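Local coordinates for peptidase M28 (Shewanella amazonensis SB2B, PDB 3IIB), which probably hydrolyses dipeptides or the ends of peptides, as a metal-dependent carboxypeptidase of family M28 that holds two zinc ions, at residues Q12-A17 / N419-A424; Q56-D61 / A280-L285; A240-S245 / Q289-T294; K247-V252 / L321-I326. All blocks are in the same frame, centred on the assembly; numbering follows the deposited sequence. Where two conformers were deposited one is given.

Interaction 1 of 4, residues Q12-A17 / N419-A424; sequences QLAQKA and NVAVYA
V420 holds CG1 anti to the backbone N (chi1 174°), which lays that branch against the methyl group of A17, with V420 CG1 3.7 Å from A17 CB. On L13 the second torsion sets CD1 anti to CA (chi2 164°), which puts L13 CD1 3.6 Å from A424 O. Nearer the backbone, L13 CB rests 3.9 Å from A424 CB. Between these outer pairs the helices meet through alanine methyls set against each other and against backbone atoms. A421 CB is wedged between two residues one turn apart, 3.6 Å from A17 CB and 3.7 Å from A14 CA. The reverse fit is equally close, since A17 CB sits 3.4 Å from A421 N and about as near to A421 CA, slightly inside the usual carbon-carbon limit. Alanine suits these places because anything longer would push apart backbones whose CA atoms, at A14 and A421, are only 4.2 Å from each other. The contact is buried and apolar, and H283 of helix 267-285 packs on V420 beside it. With local axes 7.9 Å apart and running at 156°, this is close antiparallel packing of helices through alanine faces. It joins helix 3-19 to helix 413-432 in the helical layer on one side of the peptidase's sheet, with helix 413-432 the inner of the two.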
loop_
_atom_site.group_PDB
_atom_site.type_symbol
_atom_site.label_atom_id
_atom_site.label_comp_id
_atom_site.label_asym_id
_atom_site.label_seq_id
_atom_site.Cartn_x
_atom_site.Cartn_y
_atom_site.Cartn_z
ATOM N N GLN A 12 2.570 -5.387 38.514
ATOM C CA GLN A 12 1.674 -4.242 38.548
ATOM C C GLN A 12 1.964 -3.238 37.449
ATOM O O GLN A 12 1.013 -2.678 36.876
ATOM C CB GLN A 12 1.697 -3.572 39.904
ATOM C CG GLN A 12 1.000 -4.451 40.894
ATOM C CD GLN A 12 1.320 -4.200 42.352
ATOM O OE1 GLN A 12 2.071 -3.277 42.706
ATOM N NE2 GLN A 12 0.696 -5.012 43.232
ATOM N N LEU A 13 3.244 -3.040 37.129
ATOM C CA LEU A 13 3.612 -2.209 35.980
ATOM C C LEU A 13 3.009 -2.748 34.694
ATOM O O LEU A 13 2.491 -1.986 33.857
ATOM C CB LEU A 13 5.133 -2.062 35.856
ATOM C CG LEU A 13 5.792 -1.214 36.961
ATOM C CD1 LEU A 13 7.339 -1.455 36.988
ATOM C CD2 LEU A 13 5.433 0.287 36.758
ATOM N N ALA A 14 3.048 -4.064 34.524
ATOM C CA ALA A 14 2.444 -4.654 33.338
ATOM C C ALA A 14 0.952 -4.444 33.306
ATOM O O ALA A 14 0.404 -4.241 32.242
ATOM C CB ALA A 14 2.758 -6.086 33.250
ATOM N N GLN A 15 0.301 -4.552 34.467
ATOM C CA GLN A 15 -1.138 -4.233 34.568
ATOM C C GLN A 15 -1.400 -2.815 34.074
ATOM O O GLN A 15 -2.350 -2.576 33.282
ATOM C CB GLN A 15 -1.691 -4.353 36.004
ATOM C CG GLN A 15 -1.700 -5.759 36.613
ATOM C CD GLN A 15 -1.686 -5.736 38.145
ATOM O OE1 GLN A 15 -2.030 -4.732 38.776
ATOM N NE2 GLN A 15 -1.210 -6.846 38.749
ATOM N N LYS A 16 -0.626 -1.863 34.571
ATOM C CA LYS A 16 -0.798 -0.466 34.148
ATOM C C LYS A 16 -0.660 -0.305 32.646
ATOM O O LYS A 16 -1.422 0.446 32.035
ATOM C CB LYS A 16 0.241 0.459 34.811
ATOM C CG LYS A 16 0.211 0.468 36.341
ATOM C CD LYS A 16 -1.194 0.737 36.925
ATOM C CE LYS A 16 -1.097 0.947 38.465
ATOM N NZ LYS A 16 -0.564 -0.253 39.164
ATOM N N ALA A 17 0.332 -0.962 32.064
ATOM C CA ALA A 17 0.574 -0.817 30.615
ATOM C C ALA A 17 -0.636 -1.276 29.775
ATOM O O ALA A 17 -0.929 -0.718 28.720
ATOM C CB ALA A 17 1.823 -1.573 30.202
ATOM N N ASN A 419 4.585 -4.260 24.676
ATOM C CA ASN A 419 5.941 -3.745 24.742
ATOM C C ASN A 419 6.158 -2.773 25.898
ATOM O O ASN A 419 7.185 -2.834 26.577
ATOM C CB ASN A 419 6.341 -3.016 23.461
ATOM C CG ASN A 419 6.633 -3.956 22.296
ATOM O OD1 ASN A 419 7.791 -4.316 22.051
ATOM N ND2 ASN A 419 5.579 -4.329 21.537
ATOM N N VAL A 420 5.179 -1.899 26.137
ATOM C CA VAL A 420 5.251 -0.960 27.248
ATOM C C VAL A 420 5.356 -1.755 28.576
ATOM O O VAL A 420 6.205 -1.451 29.436
ATOM C CB VAL A 420 4.035 -0.020 27.287
ATOM C CG1 VAL A 420 4.094 0.809 28.537
ATOM C CG2 VAL A 420 4.027 0.853 26.065
ATOM N N ALA A 421 4.549 -2.810 28.669
ATOM C CA ALA A 421 4.513 -3.672 29.868
ATOM C C ALA A 421 5.855 -4.317 30.084
ATOM O O ALA A 421 6.387 -4.270 31.190
ATOM C CB ALA A 421 3.429 -4.772 29.763
ATOM N N VAL A 422 6.431 -4.900 29.028
ATOM C CA VAL A 422 7.708 -5.628 29.159
ATOM C C VAL A 422 8.884 -4.667 29.438
ATOM O O VAL A 422 9.755 -4.974 30.257
ATOM C CB VAL A 422 8.007 -6.452 27.916
ATOM C CG1 VAL A 422 9.345 -7.168 28.118
ATOM C CG2 VAL A 422 6.890 -7.483 27.710
ATOM N N TYR A 423 8.915 -3.492 28.790
ATOM C CA TYR A 423 9.979 -2.528 29.079
ATOM C C TYR A 423 9.867 -1.987 30.493
ATOM O O TYR A 423 10.879 -1.736 31.140
ATOM C CB TYR A 423 10.053 -1.371 28.071
ATOM C CG TYR A 423 11.039 -1.666 26.963
ATOM C CD1 TYR A 423 10.684 -2.441 25.862
ATOM C CD2 TYR A 423 12.356 -1.221 27.036
ATOM C CE1 TYR A 423 11.591 -2.709 24.857
ATOM C CE2 TYR A 423 13.273 -1.500 26.047
ATOM C CZ TYR A 423 12.910 -2.264 24.973
ATOM O OH TYR A 423 13.850 -2.534 23.983
ATOM N N ALA A 424 8.638 -1.799 30.968
ATOM C CA ALA A 424 8.437 -1.317 32.328
ATOM C C ALA A 424 8.981 -2.351 33.321
ATOM O O ALA A 424 9.686 -1.992 34.283
ATOM C CB ALA A 424 6.990 -0.979 32.580
#

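Interaction 2 of 4, residues Q56-D61 / A280-L285; sequences QSLGFD and AAKHIL
F60 and L285 make the aromatic part of the contact. L285 CD2 lies over one face of the F60 ring, 4.2 Å from its centroid and displaced toward the rim, a CH-pi contact only 24° off the ring normal. The leucine CG is anti to the backbone N (chi1 -173°), and CD2 is the branch over the ring. Apolar packing continues at the far end of the ring, where F60 CE1 comes within 3.6 Å of A281 CB; the small alanine lets the ring settle close to the helix backbone. An alanine at F60 would probably open a gap beside A281 and leave L285 CD2 without the ring it covers. The turn that presents F60 is a Schellman motif closing helix 42-57, with G59 at positive phi, where a side chain would be jammed against the carbonyl of L58. The contact thus joins the turn between helix 42-57 and strand 62-84 to the C-terminal end of helix 267-285. Carbon-oxygen contacts form a third group: L285 CD2 is 3.3 Å from L58 O and 3.4 Å from G59 O, and L285 CD1 is 3.7 Å from D61 OD2. Of the polar ends, D61 OD2 accepts a hydrogen bond from the backbone N of K243. K282, modelled in two conformers, runs its aliphatic chain past L58 in the one given, while its NZ forms a salt bridge with D286.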
loop_
_atom_site.group_PDB
_atom_site.type_symbol
_atom_site.label_atom_id
_atom_site.label_comp_id
_atom_site.label_asym_id
_atom_site.label_seq_id
_atom_site.Cartn_x
_atom_site.Cartn_y
_atom_site.Cartn_z
ATOM N N GLN A 56 8.826 16.814 29.574
ATOM C CA GLN A 56 8.531 17.733 30.672
ATOM C C GLN A 56 7.099 17.600 31.171
ATOM O O GLN A 56 6.836 17.626 32.392
ATOM C CB GLN A 56 8.795 19.179 30.243
ATOM C CG GLN A 56 10.272 19.469 30.035
ATOM C CD GLN A 56 10.522 20.806 29.386
ATOM O OE1 GLN A 56 9.657 21.357 28.708
ATOM N NE2 GLN A 56 11.718 21.335 29.581
ATOM N N SER A 57 6.172 17.438 30.230
ATOM C CA SER A 57 4.769 17.370 30.555
ATOM C C SER A 57 4.456 16.094 31.347
ATOM O O SER A 57 3.483 16.020 32.105
ATOM C CB SER A 57 3.891 17.451 29.277
ATOM O OG SER A 57 3.751 16.149 28.672
ATOM N N LEU A 58 5.266 15.057 31.146
ATOM C CA LEU A 58 5.083 13.827 31.880
ATOM C C LEU A 58 5.752 13.857 33.257
ATOM O O LEU A 58 5.624 12.915 34.031
ATOM C CB LEU A 58 5.613 12.643 31.061
ATOM C CG LEU A 58 4.824 12.395 29.777
ATOM C CD1 LEU A 58 5.554 11.407 28.861
ATOM C CD2 LEU A 58 3.422 11.900 30.139
ATOM N N GLY A 59 6.469 14.932 33.591
ATOM C CA GLY A 59 6.976 15.078 34.949
ATOM C C GLY A 59 8.289 14.400 35.270
ATOM O O GLY A 59 8.607 14.203 36.442
ATOM N N PHE A 60 9.081 14.061 34.251
ATOM C CA PHE A 60 10.373 13.421 34.515
ATOM C C PHE A 60 11.248 14.313 35.364
ATOM O O PHE A 60 11.121 15.530 35.364
ATOM C CB PHE A 60 11.087 12.973 33.235
ATOM C CG PHE A 60 10.443 11.752 32.596
ATOM C CD1 PHE A 60 10.606 10.512 33.170
ATOM C CD2 PHE A 60 9.622 11.862 31.518
ATOM C CE1 PHE A 60 9.987 9.408 32.621
ATOM C CE2 PHE A 60 8.985 10.750 30.957
ATOM C CZ PHE A 60 9.167 9.548 31.487
ATOM N N ASP A 61 12.138 13.688 36.114
ATOM C CA ASP A 61 12.971 14.424 37.064
ATOM C C ASP A 61 14.010 15.315 36.393
ATOM O O ASP A 61 14.257 16.439 36.858
ATOM C CB ASP A 61 13.624 13.468 38.027
ATOM C CG ASP A 61 12.612 12.749 38.907
ATOM O OD1 ASP A 61 11.912 13.462 39.615
ATOM O OD2 ASP A 61 12.502 11.502 38.890
ATOM N N ALA A 280 6.808 3.361 29.353
ATOM C CA ALA A 280 7.355 2.441 30.381
ATOM C C ALA A 280 7.988 3.230 31.528
ATOM O O ALA A 280 7.733 2.952 32.705
ATOM C CB ALA A 280 8.355 1.448 29.765
ATOM N N ALA A 281 8.796 4.225 31.188
ATOM C CA ALA A 281 9.429 5.081 32.196
ATOM C C ALA A 281 8.370 5.890 33.006
ATOM O O ALA A 281 8.506 6.048 34.222
ATOM C CB ALA A 281 10.495 6.001 31.546
ATOM N N LYS A 282 7.317 6.382 32.348
ATOM C CA LYS A 282 6.271 7.144 33.024
ATOM C C LYS A 282 5.532 6.255 34.009
ATOM O O LYS A 282 5.253 6.666 35.116
ATOM C CB LYS A 282 5.287 7.737 32.016
ATOM C CG LYS A 282 4.077 8.463 32.622
ATOM C CD LYS A 282 4.475 9.580 33.560
ATOM C CE LYS A 282 3.325 10.512 33.813
ATOM N NZ LYS A 282 2.168 9.880 34.511
ATOM N N HIS A 283 5.213 5.027 33.603
ATOM C CA HIS A 283 4.575 4.115 34.573
ATOM C C HIS A 283 5.451 3.908 35.803
ATOM O O HIS A 283 4.943 3.743 36.910
ATOM C CB HIS A 283 4.194 2.785 33.930
ATOM C CG HIS A 283 3.094 2.919 32.929
ATOM N ND1 HIS A 283 1.855 3.433 33.251
ATOM C CD2 HIS A 283 3.062 2.666 31.602
ATOM C CE1 HIS A 283 1.112 3.496 32.157
ATOM N NE2 HIS A 283 1.815 3.012 31.149
ATOM N N ILE A 284 6.758 3.847 35.597
ATOM C CA ILE A 284 7.708 3.690 36.712
ATOM C C ILE A 284 7.741 4.961 37.573
ATOM O O ILE A 284 7.676 4.896 38.829
ATOM C CB ILE A 284 9.100 3.273 36.211
ATOM C CG1 ILE A 284 9.055 1.825 35.721
ATOM C CG2 ILE A 284 10.173 3.479 37.357
ATOM C CD1 ILE A 284 10.323 1.355 34.966
ATOM N N LEU A 285 7.767 6.106 36.893
ATOM C CA LEU A 285 7.729 7.417 37.561
ATOM C C LEU A 285 6.499 7.574 38.449
ATOM O O LEU A 285 6.586 8.191 39.550
ATOM C CB LEU A 285 7.800 8.559 36.509
ATOM C CG LEU A 285 7.940 10.021 36.966
ATOM C CD1 LEU A 285 9.299 10.281 37.614
ATOM C CD2 LEU A 285 7.755 10.968 35.731
#

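Interaction 3 of 4, residues A240-S245 / Q289-T294; sequences AEVKGS and QKPERT
S245 meets two peptide carbonyls from above their flat groups. Its N donates to E292 O at 3.0 Å, standing 49° out of that carbonyl plane, and its OG donates to P291 O at 2.8 Å, 47° out of the plane there. The hydroxyl can serve P291 because it lies between the backbone N and the carbonyl carbon (chi1 54°). A water donates to S245 OG and also to K290 O. An alanine here would probably leave P291 O without its hydroxyl partner and the water less firmly held, though the backbone bond to E292 could remain. The segments are where antiparallel strands 220-242 and 293-300 part, the second being the closing strand of a beta-alpha-beta crossover through helix 267-285. G244 fits the narrow passage: its CA is 3.4 Å from P291 O, and a CB would clash with the backbone from E292 to T294. T294 OG1 accepts a weak bond of 3.3 Å from G244 N and is also bonded to A248 O. On the apolar side, V242 CG1 lies 4.0 Å from P291 CG, and W428 packs on the same proline. E241 sends its carboxylate to R62, Y64 and R296, while its OE1 lies 4.0 Å from T294 CG2.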
loop_
_atom_site.group_PDB
_atom_site.type_symbol
_atom_site.label_atom_id
_atom_site.label_comp_id
_atom_site.label_asym_id
_atom_site.label_seq_id
_atom_site.Cartn_x
_atom_site.Cartn_y
_atom_site.Cartn_z
ATOM N N ALA A 240 15.539 11.933 29.150
ATOM C CA ALA A 240 14.766 12.091 30.398
ATOM C C ALA A 240 15.172 11.069 31.409
ATOM O O ALA A 240 15.582 9.932 31.079
ATOM C CB ALA A 240 13.280 11.962 30.149
ATOM N N GLU A 241 15.025 11.449 32.675
ATOM C CA GLU A 241 15.402 10.572 33.763
ATOM C C GLU A 241 14.329 10.466 34.830
ATOM O O GLU A 241 13.641 11.431 35.152
ATOM C CB GLU A 241 16.735 11.044 34.399
ATOM C CG GLU A 241 17.923 10.939 33.472
ATOM C CD GLU A 241 19.212 11.533 33.994
ATOM O OE1 GLU A 241 19.255 12.020 35.151
ATOM O OE2 GLU A 241 20.202 11.477 33.236
ATOM N N VAL A 242 14.169 9.229 35.302
ATOM C CA VAL A 242 13.544 8.908 36.562
ATOM C C VAL A 242 14.661 8.816 37.599
ATOM O O VAL A 242 15.524 7.958 37.529
ATOM C CB VAL A 242 12.801 7.562 36.494
ATOM C CG1 VAL A 242 12.169 7.240 37.875
ATOM C CG2 VAL A 242 11.730 7.573 35.366
ATOM N N LYS A 243 14.662 9.711 38.574
ATOM C CA LYS A 243 15.746 9.812 39.520
ATOM C C LYS A 243 15.843 8.531 40.374
ATOM O O LYS A 243 14.823 7.999 40.817
ATOM C CB LYS A 243 15.538 11.059 40.422
ATOM C CG LYS A 243 16.655 11.328 41.388
ATOM C CD LYS A 243 16.656 12.756 41.983
ATOM C CE LYS A 243 15.581 12.982 42.998
ATOM N NZ LYS A 243 15.828 14.296 43.710
ATOM N N GLY A 244 17.067 8.054 40.569
ATOM C CA GLY A 244 17.336 6.904 41.399
ATOM C C GLY A 244 17.369 7.276 42.851
ATOM O O GLY A 244 17.046 8.383 43.220
ATOM N N SER A 245 17.808 6.345 43.683
ATOM C CA SER A 245 17.845 6.576 45.131
ATOM C C SER A 245 19.199 6.102 45.688
ATOM O O SER A 245 20.213 6.815 45.566
ATOM C CB SER A 245 16.644 5.939 45.800
ATOM O OG SER A 245 16.505 4.549 45.483
ATOM N N GLN A 289 7.227 3.978 44.911
ATOM C CA GLN A 289 8.604 3.563 45.210
ATOM C C GLN A 289 9.554 4.236 44.217
ATOM O O GLN A 289 9.238 4.338 43.015
ATOM C CB GLN A 289 8.799 2.059 44.900
ATOM C CG GLN A 289 8.127 1.051 45.762
ATOM C CD GLN A 289 6.776 0.688 45.287
ATOM O OE1 GLN A 289 6.216 1.337 44.404
ATOM N NE2 GLN A 289 6.204 -0.351 45.890
ATOM N N LYS A 290 10.746 4.580 44.684
ATOM C CA LYS A 290 11.830 5.010 43.792
ATOM C C LYS A 290 12.678 3.816 43.342
ATOM O O LYS A 290 12.893 2.880 44.107
ATOM C CB LYS A 290 12.732 5.985 44.557
ATOM C CG LYS A 290 12.013 7.199 45.023
ATOM C CD LYS A 290 12.712 7.874 46.210
ATOM C CE LYS A 290 11.918 9.043 46.753
ATOM N NZ LYS A 290 12.651 9.715 47.872
ATOM N N PRO A 291 13.168 3.831 42.092
ATOM C CA PRO A 291 14.145 2.792 41.769
ATOM C C PRO A 291 15.480 3.037 42.488
ATOM O O PRO A 291 15.829 4.205 42.780
ATOM C CB PRO A 291 14.331 2.974 40.249
ATOM C CG PRO A 291 14.106 4.420 40.021
ATOM C CD PRO A 291 13.052 4.840 41.032
ATOM N N GLU A 292 16.266 1.987 42.695
ATOM C CA GLU A 292 17.606 2.186 43.231
ATOM C C GLU A 292 18.484 2.937 42.247
ATOM O O GLU A 292 19.158 3.929 42.609
ATOM C CB GLU A 292 18.220 0.867 43.641
ATOM C CG GLU A 292 17.453 0.236 44.804
ATOM C CD GLU A 292 17.999 -1.127 45.215
ATOM O OE1 GLU A 292 18.966 -1.577 44.602
ATOM O OE2 GLU A 292 17.435 -1.757 46.142
ATOM N N ARG A 293 18.511 2.464 41.018
ATOM C CA ARG A 293 19.296 3.138 39.954
ATOM C C ARG A 293 18.489 4.212 39.267
ATOM O O ARG A 293 17.277 4.152 39.237
ATOM C CB ARG A 293 19.773 2.147 38.902
ATOM C CG ARG A 293 20.647 1.026 39.446
ATOM C CD ARG A 293 21.272 0.096 38.398
ATOM N NE ARG A 293 22.243 -0.735 39.083
ATOM C CZ ARG A 293 21.973 -1.899 39.693
ATOM N NH1 ARG A 293 20.783 -2.483 39.559
ATOM N NH2 ARG A 293 22.923 -2.500 40.417
ATOM N N THR A 294 19.196 5.153 38.638
ATOM C CA THR A 294 18.557 6.107 37.746
ATOM C C THR A 294 18.119 5.393 36.467
ATOM O O THR A 294 18.857 4.557 35.958
ATOM C CB THR A 294 19.510 7.248 37.445
ATOM O OG1 THR A 294 19.774 7.937 38.677
ATOM C CG2 THR A 294 18.921 8.180 36.365
HETATM O O HOH W 1 14.918 2.669 46.513
#

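Interaction 4 of 4, residues K247-V252 / L321-I326; sequences KADEIV and LEKHYI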
loop_
_atom_site.group_PDB
_atom_site.type_symbol
_atom_site.label_atom_id
_atom_site.label_comp_id
_atom_site.label_asym_id
_atom_site.label_seq_id
_atom_site.Cartn_x
_atom_site.Cartn_y
_atom_site.Cartn_z
ATOM N N LYS A 247 21.273 3.950 44.518
ATOM C CA LYS A 247 22.261 3.693 43.482
ATOM C C LYS A 247 22.074 4.655 42.319
ATOM O O LYS A 247 22.240 4.274 41.151
ATOM C CB LYS A 247 22.188 2.231 43.017
ATOM C CG LYS A 247 22.564 1.221 44.077
ATOM C CD LYS A 247 22.637 -0.186 43.499
ATOM C CE LYS A 247 23.100 -1.196 44.525
ATOM N NZ LYS A 247 23.395 -2.500 43.908
ATOM N N ALA A 248 21.792 5.925 42.642
ATOM C CA ALA A 248 21.376 6.911 41.650
ATOM C C ALA A 248 22.484 7.189 40.645
ATOM O O ALA A 248 22.222 7.644 39.550
ATOM C CB ALA A 248 20.915 8.215 42.326
ATOM N N ASP A 249 23.731 6.942 41.034
ATOM C CA ASP A 249 24.894 7.127 40.126
ATOM C C ASP A 249 24.984 6.060 39.027
ATOM O O ASP A 249 25.749 6.199 38.072
ATOM C CB ASP A 249 26.230 7.159 40.915
ATOM C CG ASP A 249 26.484 5.908 41.716
ATOM O OD1 ASP A 249 25.537 5.352 42.301
ATOM O OD2 ASP A 249 27.666 5.478 41.813
ATOM N N GLU A 250 24.215 4.999 39.171
ATOM C CA GLU A 250 24.159 3.958 38.173
ATOM C C GLU A 250 22.923 4.153 37.295
ATOM O O GLU A 250 21.891 4.603 37.766
ATOM C CB GLU A 250 24.087 2.597 38.832
ATOM C CG GLU A 250 25.264 2.325 39.720
ATOM C CD GLU A 250 25.263 0.942 40.324
ATOM O OE1 GLU A 250 24.908 -0.032 39.629
ATOM O OE2 GLU A 250 25.649 0.845 41.516
ATOM N N ILE A 251 23.082 3.833 36.015
ATOM C CA ILE A 251 22.092 4.140 34.996
ATOM C C ILE A 251 21.581 2.882 34.305
ATOM O O ILE A 251 22.368 2.056 33.855
ATOM C CB ILE A 251 22.694 5.036 33.910
ATOM C CG1 ILE A 251 23.082 6.396 34.499
ATOM C CG2 ILE A 251 21.717 5.211 32.759
ATOM C CD1 ILE A 251 24.377 6.901 33.943
ATOM N N VAL A 252 20.267 2.755 34.234
ATOM C CA VAL A 252 19.610 1.798 33.348
ATOM C C VAL A 252 19.112 2.640 32.185
ATOM O O VAL A 252 18.298 3.572 32.365
ATOM C CB VAL A 252 18.440 1.112 34.032
ATOM C CG1 VAL A 252 17.610 0.295 33.017
ATOM C CG2 VAL A 252 18.973 0.248 35.217
ATOM N N LEU A 321 30.264 5.539 31.302
ATOM C CA LEU A 321 29.836 4.199 30.820
ATOM C C LEU A 321 30.034 3.101 31.847
ATOM O O LEU A 321 29.302 2.109 31.882
ATOM C CB LEU A 321 30.585 3.816 29.539
ATOM C CG LEU A 321 30.195 4.670 28.311
ATOM C CD1 LEU A 321 30.841 4.158 27.030
ATOM C CD2 LEU A 321 28.684 4.810 28.101
ATOM N N GLU A 322 31.069 3.239 32.668
ATOM C CA GLU A 322 31.305 2.237 33.678
ATOM C C GLU A 322 30.128 2.147 34.632
ATOM O O GLU A 322 29.859 1.079 35.176
ATOM C CB GLU A 322 32.573 2.581 34.459
ATOM C CG GLU A 322 33.093 1.469 35.291
ATOM C CD GLU A 322 34.553 1.711 35.649
ATOM O OE1 GLU A 322 34.799 2.410 36.664
ATOM O OE2 GLU A 322 35.434 1.155 34.954
ATOM N N LYS A 323 29.441 3.264 34.844
ATOM C CA LYS A 323 28.248 3.303 35.689
ATOM C C LYS A 323 26.924 2.994 34.960
ATOM O O LYS A 323 25.868 3.051 35.566
ATOM C CB LYS A 323 28.168 4.658 36.396
ATOM C CG LYS A 323 29.160 4.806 37.562
ATOM C CD LYS A 323 28.738 3.952 38.756
ATOM C CE LYS A 323 29.660 4.150 39.951
ATOM N NZ LYS A 323 29.163 3.453 41.172
ATOM N N HIS A 324 26.968 2.692 33.661
ATOM C CA HIS A 324 25.798 2.207 32.927
ATOM C C HIS A 324 25.604 0.751 33.281
ATOM O O HIS A 324 26.448 -0.084 32.980
ATOM C CB HIS A 324 25.952 2.365 31.422
ATOM C CG HIS A 324 25.683 3.747 30.953
ATOM N ND1 HIS A 324 26.374 4.837 31.445
ATOM C CD2 HIS A 324 24.759 4.236 30.093
ATOM C CE1 HIS A 324 25.907 5.931 30.876
ATOM N NE2 HIS A 324 24.916 5.600 30.065
ATOM N N TYR A 325 24.552 0.450 34.004
ATOM C CA TYR A 325 24.329 -0.910 34.465
ATOM C C TYR A 325 23.983 -1.823 33.277
ATOM O O TYR A 325 24.570 -2.891 33.110
ATOM C CB TYR A 325 23.228 -0.893 35.514
ATOM C CG TYR A 325 22.942 -2.247 36.126
ATOM C CD1 TYR A 325 23.906 -2.922 36.880
ATOM C CD2 TYR A 325 21.695 -2.824 35.985
ATOM C CE1 TYR A 325 23.617 -4.172 37.444
ATOM C CE2 TYR A 325 21.418 -4.094 36.528
ATOM C CZ TYR A 325 22.362 -4.716 37.266
ATOM O OH TYR A 325 22.046 -5.957 37.776
ATOM N N ILE A 326 23.014 -1.391 32.468
ATOM C CA ILE A 326 22.571 -2.127 31.291
ATOM C C ILE A 326 21.887 -1.152 30.388
ATOM O O ILE A 326 21.329 -0.150 30.861
ATOM C CB ILE A 326 21.644 -3.294 31.662
ATOM C CG1 ILE A 326 21.448 -4.238 30.462
ATOM C CG2 ILE A 326 20.298 -2.770 32.172
ATOM C CD1 ILE A 326 21.086 -5.698 30.874
#
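I251 O is approached by two groups of the opposing strand: Y325 N donates to it at 2.7 Å, and H324 CA adds a CA-H...O contact at 3.6 Å. I251 N donates to K323 O at 2.9 Å, so I251 is bonded through both its N and its O to the residues flanking H324, as parallel strands require. Over the centre of one face of the H324 ring stands I251 CB, 4.3 Å from the centroid and only 3° off the normal; L321 CD2 lies 4.0 Å above the other face. Hydrogen bonds of ND1 with E320 O and of NE2 with Y313 OH would probably fix the ring's rotation. Isoleucine suits the place because, in the conformer given, CG2 and CD1 extend the cover that CB begins, I251 CD1 reaching H324 CE1 at 3.6 Å. V252 CG2 lies 4.2 Å from Y325 CD2; the phenol also takes a cation-pi contact from R293 and a hydrogen bond to V435 O. Ahead of the I251-V252 pairing, a type I turn from K247 to E250 presents D249 to K323. In the conformer given, K323 NZ meets D249 OD2 on its syn side but 35° out of the carboxylate plane, a salt bridge of 2.6 Å. E250 pairs with R293. This is the parallel beta pairing of strands 247-257 and 324-329, within the central sheet of the zinc exopeptidase fold.

The four contacts form a continuous patch at one end of the peptidase fold. Interactions 1 and 2, with centres 14 Å apart, touch because helix 267-285 of the second packs against both helices of the first: A424 N lies 3.5 Å from A280 CB, and L13 CD2 as close to H283 O. Interactions 2 and 3 are joined where D61 OD2 meets K243 N at 2.8 Å. Interactions 3 and 4, 11 Å between centres, meet through R293 NE and E250 OE1, 2.8 Å apart. All lie away from the zinc ions, yet the elements they join lead there: strand 247-257 ends at H257, helix 267-285 carries D269, strand 293-300 precedes E304, and strand 324-329 precedes D331, all zinc ligands.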